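Tni2 (Pseudomonas fluorescens, PDB 6B12) probably acts as an immunity protein, binding and neutralising Tne2, the cognate NAD(P)+-hydrolysing effector toxin of the type VI secretion system. Local coordinates at residues Val35-Arg40 with Leu46-Ser51; Phe5-Ile8 with Val14-Glu17; Phe114-Pro119 with Arg136-Ala141. All blocks are in the same frame, centred on the assembly; numbering follows the deposited sequence.

Interaction 1. Residues Val35-Arg40 with Leu46-Ser51; sequences VEARWR and LSVVNS
W39 and L46 exchange a pair of backbone hydrogen bonds across an antiparallel beta hairpin, W39 N to L46 O and L46 N to W39 O, both 2.8 Å. A37 and V48 form the next such pair, A37 N to V48 O and V48 N to A37 O, each 3.0 Å. Beyond it N50 N bonds V35 O at 2.8 Å, beside a classic beta bulge in which V35 and E36 both face I8. E36 with V49 and R38 with S47 are the non-hydrogen-bonded pairs. On their face the extended chain of E36 lies across V49, touching methyl CG2, and brings OE2 to 3.4 Å from S47 CB. R38 carries its guanidinium away from this strand to a salt bridge with E6. The other face holds A37, V48, W39 and L46; from it W39 and V48 pack on strand 64-70. Here chi1 of 65° puts CG of W39 between its backbone N and carbonyl carbon, which swings the indole over strand 46-49. L46 O and S47 N lie over one ring face, while NE1 donates a hydrogen bond to G85 O. L46 CB adds a CH-pi contact, 4.1 Å from the centroid of the five-membered ring of W39.

Interaction 2. Residues Phe5-Ile8 with Val14-Glu17; sequences FERI and VIDE
I15 O is gripped twice: by R7 N at 3.1 Å, in the carbonyl plane, and by a water at 2.7 Å that also donates to F5 O and accepts from R7 NE. R7 and I15 are the hydrogen-bonded pair of a short antiparallel beta hairpin, and the return bond, I15 N to R7 O, is 2.8 Å. Toward E17 the strands part, and a second water fills in, donating to F5 O and accepting from E17 N. R7 bends at chi3 (-73°), which lays its guanidinium over I15; methyl CG2 of I15 sits under one face, toward the rim, 3.4 Å from R7 NH2. The water on I15 O lies in plane at the guanidinium edge, and NH1 bonds a polar side chain of the partner protein chain, consistent with R7 belonging to the toxin-facing surface. On the other face E6 lies across V14 and side by side with D16; OE2 of E6 comes within 3.5 Å of OD1 of D16. A water donating to both bridges them, and R38, paired with E6, probably eases the repulsion further. E17, whose OE2 pairs with R62, runs across F5 with CG at the ring edge, 3.9 Å from F5 CD2.

Interaction 3. Residues Phe114-Pro119 with Arg136-Ala141; sequences FPQVSP and RVDIDA
F114 and R136 lie flat on each other: ring and guanidinium planes differ by 6°, and R136 CZ stands 3.8 Å from the centroid of the F114 ring, a cation-pi stack. NH1 of R136 sits over the middle of the ring, NE passes above CD2, and NH2 reaches back past the ring to F114 CB at 3.4 Å. The arginine is extended from CG to NE, with CG anti to the backbone N (chi1 165°), which carries the guanidinium out from its strand beneath the aromatic face. D138, two residues on, holds the guanidinium from the side in a two-pronged salt bridge, R136 NE to OD1 and NH2 to OD2, both 3.0 Å. That grip fixes the rotation of the flat group and thereby presents its face to F114. The contact bridges an antiparallel beta meander: the loop between strands 102-112 and 121-128 bends over the latter to meet strand 134-140. Q116, folded at chi2, drops its amide into the same site, and NE2 donates to D138 OD2 at 3.1 Å from above the carboxylate plane, with the amide turned almost perpendicular to the guanidinium. OD2 thus accepts from both NH2 and NE2, which would probably stabilise the ionised carboxylate. A water links OD2 to Q116 OE1, and T123 of the intervening strand binds OD1. A second water, in the guanidinium plane, ties R136 NH2 at 2.8 Å to the carbonyl oxygen of P115. F114 also packs on a polar side chain of the partner protein chain.

In the fold
Along the chain the contacts follow in series: interaction 2 closes first, then interaction 1, then interaction 3. Interactions 1 and 2 are two hairpins of one antiparallel sheet, their centres about 9 Å apart; strands 5-9 and 34-41 are neighbours there, joined among other contacts by a probable backbone bond from I8 N to E36 O. Interaction 3 belongs to the C-terminal five-stranded antiparallel sheet, its centre about 23 Å from either of the others, and lies across the chain's centre from interaction 1. Interactions 2 and 3 both reach the partner protein chain, which suggests that distant parts of the fold share in holding it.

Interaction 1. Residues Val35-Arg40 with Leu46-Ser51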
loop_
_atom_site.group_PDB
_atom_site.type_symbol
_atom_site.label_atom_id
_atom_site.label_comp_id
_atom_site.label_asym_id
_atom_site.label_seq_id
_atom_site.Cartn_x
_atom_site.Cartn_y
_atom_site.Cartn_z
ATOM N N VAL C 35 -12.302 -4.260 10.987
ATOM C CA VAL C 35 -13.638 -3.691 10.995
ATOM C C VAL C 35 -13.807 -2.595 12.032
ATOM O O VAL C 35 -14.848 -1.927 12.026
ATOM C CB VAL C 35 -14.711 -4.782 11.200
ATOM C CG1 VAL C 35 -14.672 -5.778 10.012
ATOM C CG2 VAL C 35 -14.510 -5.521 12.533
ATOM N N GLU C 36 -12.845 -2.406 12.936
ATOM C CA GLU C 36 -12.989 -1.352 13.934
ATOM C C GLU C 36 -11.621 -0.796 14.297
ATOM O O GLU C 36 -10.653 -1.556 14.421
ATOM C CB GLU C 36 -13.687 -1.852 15.205
ATOM C CG GLU C 36 -13.640 -0.787 16.322
ATOM C CD GLU C 36 -14.491 -1.116 17.498
ATOM O OE1 GLU C 36 -15.249 -2.095 17.413
ATOM O OE2 GLU C 36 -14.382 -0.387 18.516
ATOM N N ALA C 37 -11.546 0.535 14.431
ATOM C CA ALA C 37 -10.414 1.210 15.050
ATOM C C ALA C 37 -10.932 1.908 16.295
ATOM O O ALA C 37 -11.967 2.579 16.239
ATOM C CB ALA C 37 -9.771 2.219 14.103
ATOM N N ARG C 38 -10.252 1.711 17.420
ATOM C CA ARG C 38 -10.697 2.238 18.697
ATOM C C ARG C 38 -9.516 2.914 19.376
ATOM O O ARG C 38 -8.370 2.481 19.216
ATOM C CB ARG C 38 -11.260 1.072 19.548
ATOM C CG ARG C 38 -11.501 1.292 20.999
ATOM C CD ARG C 38 -12.025 -0.031 21.606
ATOM N NE ARG C 38 -10.998 -1.074 21.720
ATOM C CZ ARG C 38 -11.240 -2.384 21.703
ATOM N NH1 ARG C 38 -12.479 -2.845 21.549
ATOM N NH2 ARG C 38 -10.234 -3.244 21.824
ATOM N N TRP C 39 -9.784 3.987 20.124
ATOM C CA TRP C 39 -8.693 4.682 20.815
ATOM C C TRP C 39 -9.247 5.483 21.981
ATOM O O TRP C 39 -10.453 5.705 22.096
ATOM C CB TRP C 39 -7.912 5.614 19.863
ATOM C CG TRP C 39 -8.745 6.784 19.310
ATOM C CD1 TRP C 39 -8.775 8.068 19.788
ATOM C CD2 TRP C 39 -9.640 6.755 18.182
ATOM N NE1 TRP C 39 -9.634 8.841 19.032
ATOM C CE2 TRP C 39 -10.188 8.055 18.048
ATOM C CE3 TRP C 39 -10.052 5.744 17.293
ATOM C CZ2 TRP C 39 -11.108 8.379 17.057
ATOM C CZ3 TRP C 39 -10.974 6.071 16.306
ATOM C CH2 TRP C 39 -11.489 7.376 16.197
ATOM N N ARG C 40 -8.332 5.927 22.860
ATOM C CA ARG C 40 -8.701 6.805 23.959
ATOM C C ARG C 40 -8.322 8.250 23.646
ATOM O O ARG C 40 -7.238 8.518 23.125
ATOM C CB ARG C 40 -8.018 6.385 25.265
ATOM C CG ARG C 40 -8.447 7.259 26.417
ATOM C CD ARG C 40 -7.905 6.781 27.764
ATOM N NE ARG C 40 -6.449 6.798 27.829
ATOM C CZ ARG C 40 -5.713 7.867 28.144
ATOM N NH1 ARG C 40 -6.274 9.049 28.417
ATOM N NH2 ARG C 40 -4.393 7.755 28.176
ATOM N N LEU C 46 -13.191 6.023 21.931
ATOM C CA LEU C 46 -13.814 6.444 20.685
ATOM C C LEU C 46 -13.509 5.401 19.628
ATOM O O LEU C 46 -12.489 4.711 19.689
ATOM C CB LEU C 46 -13.296 7.819 20.247
ATOM C CG LEU C 46 -13.549 8.892 21.318
ATOM C CD1 LEU C 46 -12.673 10.089 21.032
ATOM C CD2 LEU C 46 -15.032 9.284 21.270
ATOM N N SER C 47 -14.379 5.305 18.638
ATOM C CA SER C 47 -14.118 4.304 17.617
ATOM C C SER C 47 -14.778 4.700 16.309
ATOM O O SER C 47 -15.666 5.549 16.272
ATOM C CB SER C 47 -14.635 2.934 18.050
ATOM O OG SER C 47 -16.044 2.982 18.143
ATOM N N VAL C 48 -14.329 4.047 15.243
ATOM C CA VAL C 48 -15.034 4.011 13.961
ATOM C C VAL C 48 -15.155 2.554 13.545
ATOM O O VAL C 48 -14.246 1.754 13.784
ATOM C CB VAL C 48 -14.299 4.839 12.892
ATOM C CG1 VAL C 48 -14.354 6.329 13.280
ATOM C CG2 VAL C 48 -12.846 4.365 12.756
ATOM N N VAL C 49 -16.287 2.191 12.949
ATOM C CA VAL C 49 -16.566 0.787 12.657
ATOM C C VAL C 49 -17.075 0.689 11.233
ATOM O O VAL C 49 -17.972 1.441 10.854
ATOM C CB VAL C 49 -17.625 0.206 13.615
ATOM C CG1 VAL C 49 -17.919 -1.260 13.249
ATOM C CG2 VAL C 49 -17.192 0.376 15.060
ATOM N N ASN C 50 -16.518 -0.237 10.457
ATOM C CA ASN C 50 -16.985 -0.455 9.083
ATOM C C ASN C 50 -16.936 -1.949 8.806
ATOM O O ASN C 50 -15.846 -2.511 8.711
ATOM C CB ASN C 50 -16.115 0.335 8.091
ATOM C CG ASN C 50 -16.644 0.257 6.665
ATOM O OD1 ASN C 50 -17.621 -0.434 6.406
ATOM N ND2 ASN C 50 -16.004 0.960 5.745
ATOM N N SER C 51 -18.101 -2.605 8.662
ATOM C CA SER C 51 -18.052 -4.054 8.463
ATOM C C SER C 51 -17.458 -4.412 7.105
ATOM O O SER C 51 -17.002 -5.548 6.907
ATOM C CB SER C 51 -19.447 -4.654 8.636
ATOM O OG SER C 51 -20.320 -4.254 7.600
#

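Interaction 2. Residues Phe5-Ile8 with Val14-Glu17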
loop_
_atom_site.group_PDB
_atom_site.type_symbol
_atom_site.label_atom_id
_atom_site.label_comp_id
_atom_site.label_asym_id
_atom_site.label_seq_id
_atom_site.Cartn_x
_atom_site.Cartn_y
_atom_site.Cartn_z
ATOM N N PHE C 5 -4.510 2.919 20.880
ATOM C CA PHE C 5 -5.085 2.753 19.542
ATOM C C PHE C 5 -5.044 1.283 19.137
ATOM O O PHE C 5 -3.964 0.687 19.034
ATOM C CB PHE C 5 -4.300 3.603 18.561
ATOM C CG PHE C 5 -4.599 3.309 17.118
ATOM C CD1 PHE C 5 -5.802 3.690 16.570
ATOM C CD2 PHE C 5 -3.639 2.732 16.306
ATOM C CE1 PHE C 5 -6.082 3.446 15.208
ATOM C CE2 PHE C 5 -3.897 2.480 14.950
ATOM C CZ PHE C 5 -5.119 2.851 14.410
ATOM N N GLU C 6 -6.215 0.701 18.914
ATOM C CA GLU C 6 -6.340 -0.726 18.639
ATOM C C GLU C 6 -7.188 -0.916 17.396
ATOM O O GLU C 6 -8.168 -0.199 17.185
ATOM C CB GLU C 6 -6.956 -1.487 19.847
ATOM C CG GLU C 6 -5.952 -1.574 20.963
ATOM C CD GLU C 6 -6.426 -2.343 22.212
ATOM O OE1 GLU C 6 -7.640 -2.438 22.463
ATOM O OE2 GLU C 6 -5.547 -2.817 22.943
ATOM N N ARG C 7 -6.789 -1.868 16.562
ATOM C CA ARG C 7 -7.540 -2.219 15.367
ATOM C C ARG C 7 -8.059 -3.636 15.548
ATOM O O ARG C 7 -7.297 -4.530 15.911
ATOM C CB ARG C 7 -6.652 -2.114 14.133
ATOM C CG ARG C 7 -6.429 -0.681 13.697
ATOM C CD ARG C 7 -5.183 -0.605 12.856
ATOM N NE ARG C 7 -3.991 -0.756 13.684
ATOM C CZ ARG C 7 -2.827 -1.238 13.258
ATOM N NH1 ARG C 7 -2.688 -1.645 12.008
ATOM N NH2 ARG C 7 -1.780 -1.299 14.085
ATOM N N ILE C 8 -9.348 -3.838 15.326
ATOM C CA ILE C 8 -9.984 -5.113 15.629
ATOM C C ILE C 8 -10.339 -5.771 14.300
ATOM O O ILE C 8 -11.079 -5.203 13.490
ATOM C CB ILE C 8 -11.215 -4.958 16.533
ATOM C CG1 ILE C 8 -10.827 -4.333 17.904
ATOM C CG2 ILE C 8 -11.799 -6.320 16.853
ATOM C CD1 ILE C 8 -10.979 -2.843 17.924
ATOM N N VAL C 14 -6.832 -8.624 17.804
ATOM C CA VAL C 14 -6.604 -7.202 18.027
ATOM C C VAL C 14 -5.171 -6.871 17.649
ATOM O O VAL C 14 -4.227 -7.498 18.149
ATOM C CB VAL C 14 -6.891 -6.808 19.490
ATOM C CG1 VAL C 14 -6.585 -5.320 19.700
ATOM C CG2 VAL C 14 -8.345 -7.119 19.844
ATOM N N ILE C 15 -5.013 -5.882 16.779
ATOM C CA ILE C 15 -3.704 -5.393 16.371
ATOM C C ILE C 15 -3.365 -4.210 17.261
ATOM O O ILE C 15 -4.052 -3.188 17.211
ATOM C CB ILE C 15 -3.693 -4.970 14.895
ATOM C CG1 ILE C 15 -4.314 -6.062 14.005
ATOM C CG2 ILE C 15 -2.259 -4.660 14.448
ATOM C CD1 ILE C 15 -4.536 -5.576 12.567
ATOM N N ASP C 16 -2.296 -4.335 18.036
ATOM C CA ASP C 16 -1.821 -3.234 18.865
ATOM C C ASP C 16 -1.031 -2.239 18.014
ATOM O O ASP C 16 -0.564 -2.555 16.918
ATOM C CB ASP C 16 -0.946 -3.767 19.997
ATOM C CG ASP C 16 -1.697 -4.713 20.897
ATOM O OD1 ASP C 16 -2.848 -4.388 21.261
ATOM O OD2 ASP C 16 -1.147 -5.785 21.228
ATOM N N GLU C 17 -0.910 -1.010 18.512
ATOM C CA GLU C 17 -0.253 0.001 17.694
ATOM C C GLU C 17 1.208 -0.395 17.492
ATOM O O GLU C 17 1.878 -0.846 18.422
ATOM C CB GLU C 17 -0.359 1.396 18.331
ATOM C CG GLU C 17 0.062 2.461 17.350
ATOM C CD GLU C 17 -0.222 3.888 17.827
ATOM O OE1 GLU C 17 -0.600 4.106 19.010
ATOM O OE2 GLU C 17 -0.046 4.789 16.992
HETATM O O HOH W 1 -3.544 -0.590 16.498
HETATM O O HOH W 2 -1.562 3.207 21.230
HETATM O O HOH W 3 -2.129 -0.123 20.899
HETATM O O HOH W 4 -4.331 -4.805 23.516
#

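Interaction 3. Residues Phe114-Pro119 with Arg136-Ala141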
loop_
_atom_site.group_PDB
_atom_site.type_symbol
_atom_site.label_atom_id
_atom_site.label_comp_id
_atom_site.label_asym_id
_atom_site.label_seq_id
_atom_site.Cartn_x
_atom_site.Cartn_y
_atom_site.Cartn_z
ATOM N N PHE C 114 7.095 8.371 5.646
ATOM C CA PHE C 114 8.374 8.927 5.234
ATOM C C PHE C 114 8.812 10.004 6.222
ATOM O O PHE C 114 7.999 10.504 7.004
ATOM C CB PHE C 114 8.280 9.526 3.821
ATOM C CG PHE C 114 8.017 8.504 2.750
ATOM C CD1 PHE C 114 9.059 7.811 2.171
ATOM C CD2 PHE C 114 6.724 8.239 2.336
ATOM C CE1 PHE C 114 8.816 6.853 1.176
ATOM C CE2 PHE C 114 6.457 7.271 1.350
ATOM C CZ PHE C 114 7.518 6.588 0.769
ATOM N N PRO C 115 10.088 10.380 6.219
ATOM C CA PRO C 115 10.513 11.524 7.037
ATOM C C PRO C 115 9.759 12.789 6.656
ATOM O O PRO C 115 9.529 13.063 5.475
ATOM C CB PRO C 115 12.014 11.650 6.739
ATOM C CG PRO C 115 12.350 10.575 5.750
ATOM C CD PRO C 115 11.221 9.617 5.669
ATOM N N GLN C 116 9.351 13.550 7.673
ATOM C CA GLN C 116 8.573 14.761 7.444
ATOM C C GLN C 116 9.075 15.871 8.353
ATOM O O GLN C 116 9.626 15.622 9.423
ATOM C CB GLN C 116 7.072 14.539 7.695
ATOM C CG GLN C 116 6.429 13.449 6.861
ATOM C CD GLN C 116 6.326 13.825 5.387
ATOM O OE1 GLN C 116 6.574 14.976 5.006
ATOM N NE2 GLN C 116 5.953 12.860 4.555
ATOM N N VAL C 117 8.846 17.115 7.920
ATOM C CA VAL C 117 9.202 18.264 8.748
ATOM C C VAL C 117 8.147 18.547 9.803
ATOM O O VAL C 117 8.378 19.362 10.700
ATOM C CB VAL C 117 9.429 19.512 7.867
ATOM C CG1 VAL C 117 10.240 19.152 6.616
ATOM C CG2 VAL C 117 8.100 20.127 7.462
ATOM N N SER C 118 6.993 17.888 9.735
ATOM C CA SER C 118 5.944 18.076 10.691
ATOM C C SER C 118 5.276 16.742 10.979
ATOM O O SER C 118 4.929 16.006 10.032
ATOM C CB SER C 118 4.895 19.060 10.176
ATOM O OG SER C 118 3.744 18.978 10.986
ATOM N N PRO C 119 5.041 16.426 12.254
ATOM C CA PRO C 119 4.299 15.196 12.583
ATOM C C PRO C 119 2.871 15.210 12.088
ATOM O O PRO C 119 2.205 14.159 12.122
ATOM C CB PRO C 119 4.337 15.158 14.122
ATOM C CG PRO C 119 5.500 15.987 14.488
ATOM C CD PRO C 119 5.509 17.114 13.470
ATOM N N ARG C 136 2.480 9.004 -4.610
ATOM C CA ARG C 136 2.616 9.286 -3.187
ATOM C C ARG C 136 1.961 10.628 -2.901
ATOM O O ARG C 136 2.322 11.645 -3.522
ATOM C CB ARG C 136 4.093 9.304 -2.804
ATOM C CG ARG C 136 4.335 9.942 -1.454
ATOM C CD ARG C 136 5.820 9.970 -1.146
ATOM N NE ARG C 136 6.082 10.854 -0.010
ATOM C CZ ARG C 136 7.290 11.066 0.489
ATOM N NH1 ARG C 136 8.342 10.441 -0.044
ATOM N NH2 ARG C 136 7.442 11.882 1.523
ATOM N N VAL C 137 0.985 10.641 -1.993
ATOM C CA VAL C 137 0.240 11.852 -1.652
ATOM C C VAL C 137 0.486 12.160 -0.183
ATOM O O VAL C 137 0.054 11.416 0.702
ATOM C CB VAL C 137 -1.258 11.715 -1.950
ATOM C CG1 VAL C 137 -1.986 13.059 -1.670
ATOM C CG2 VAL C 137 -1.468 11.292 -3.402
ATOM N N ASP C 138 1.196 13.245 0.074
ATOM C CA ASP C 138 1.433 13.703 1.434
ATOM C C ASP C 138 0.342 14.692 1.810
ATOM O O ASP C 138 0.016 15.594 1.033
ATOM C CB ASP C 138 2.808 14.365 1.549
ATOM C CG ASP C 138 3.954 13.356 1.535
ATOM O OD1 ASP C 138 3.724 12.139 1.315
ATOM O OD2 ASP C 138 5.103 13.775 1.746
ATOM N N ILE C 139 -0.204 14.526 3.014
ATOM C CA ILE C 139 -1.394 15.237 3.465
ATOM C C ILE C 139 -1.115 15.810 4.856
ATOM O O ILE C 139 -0.591 15.103 5.713
ATOM C CB ILE C 139 -2.613 14.291 3.494
ATOM C CG1 ILE C 139 -2.904 13.786 2.063
ATOM C CG2 ILE C 139 -3.854 14.983 4.087
ATOM C CD1 ILE C 139 -3.573 12.414 2.020
ATOM N N ASP C 140 -1.447 17.083 5.059
ATOM C CA ASP C 140 -1.303 17.739 6.362
ATOM C C ASP C 140 -2.590 17.516 7.142
ATOM O O ASP C 140 -3.616 18.149 6.861
ATOM C CB ASP C 140 -1.030 19.227 6.170
ATOM C CG ASP C 140 -0.817 19.974 7.482
ATOM O OD1 ASP C 140 -0.875 19.352 8.566
ATOM O OD2 ASP C 140 -0.577 21.195 7.379
ATOM N N ALA C 141 -2.549 16.621 8.127
ATOM C CA ALA C 141 -3.758 16.361 8.906
ATOM C C ALA C 141 -4.205 17.563 9.720
ATOM O O ALA C 141 -5.365 17.598 10.138
ATOM C CB ALA C 141 -3.566 15.174 9.873
HETATM O O HOH W 5 9.741 12.721 2.836
HETATM O O HOH W 6 5.888 16.079 2.444
#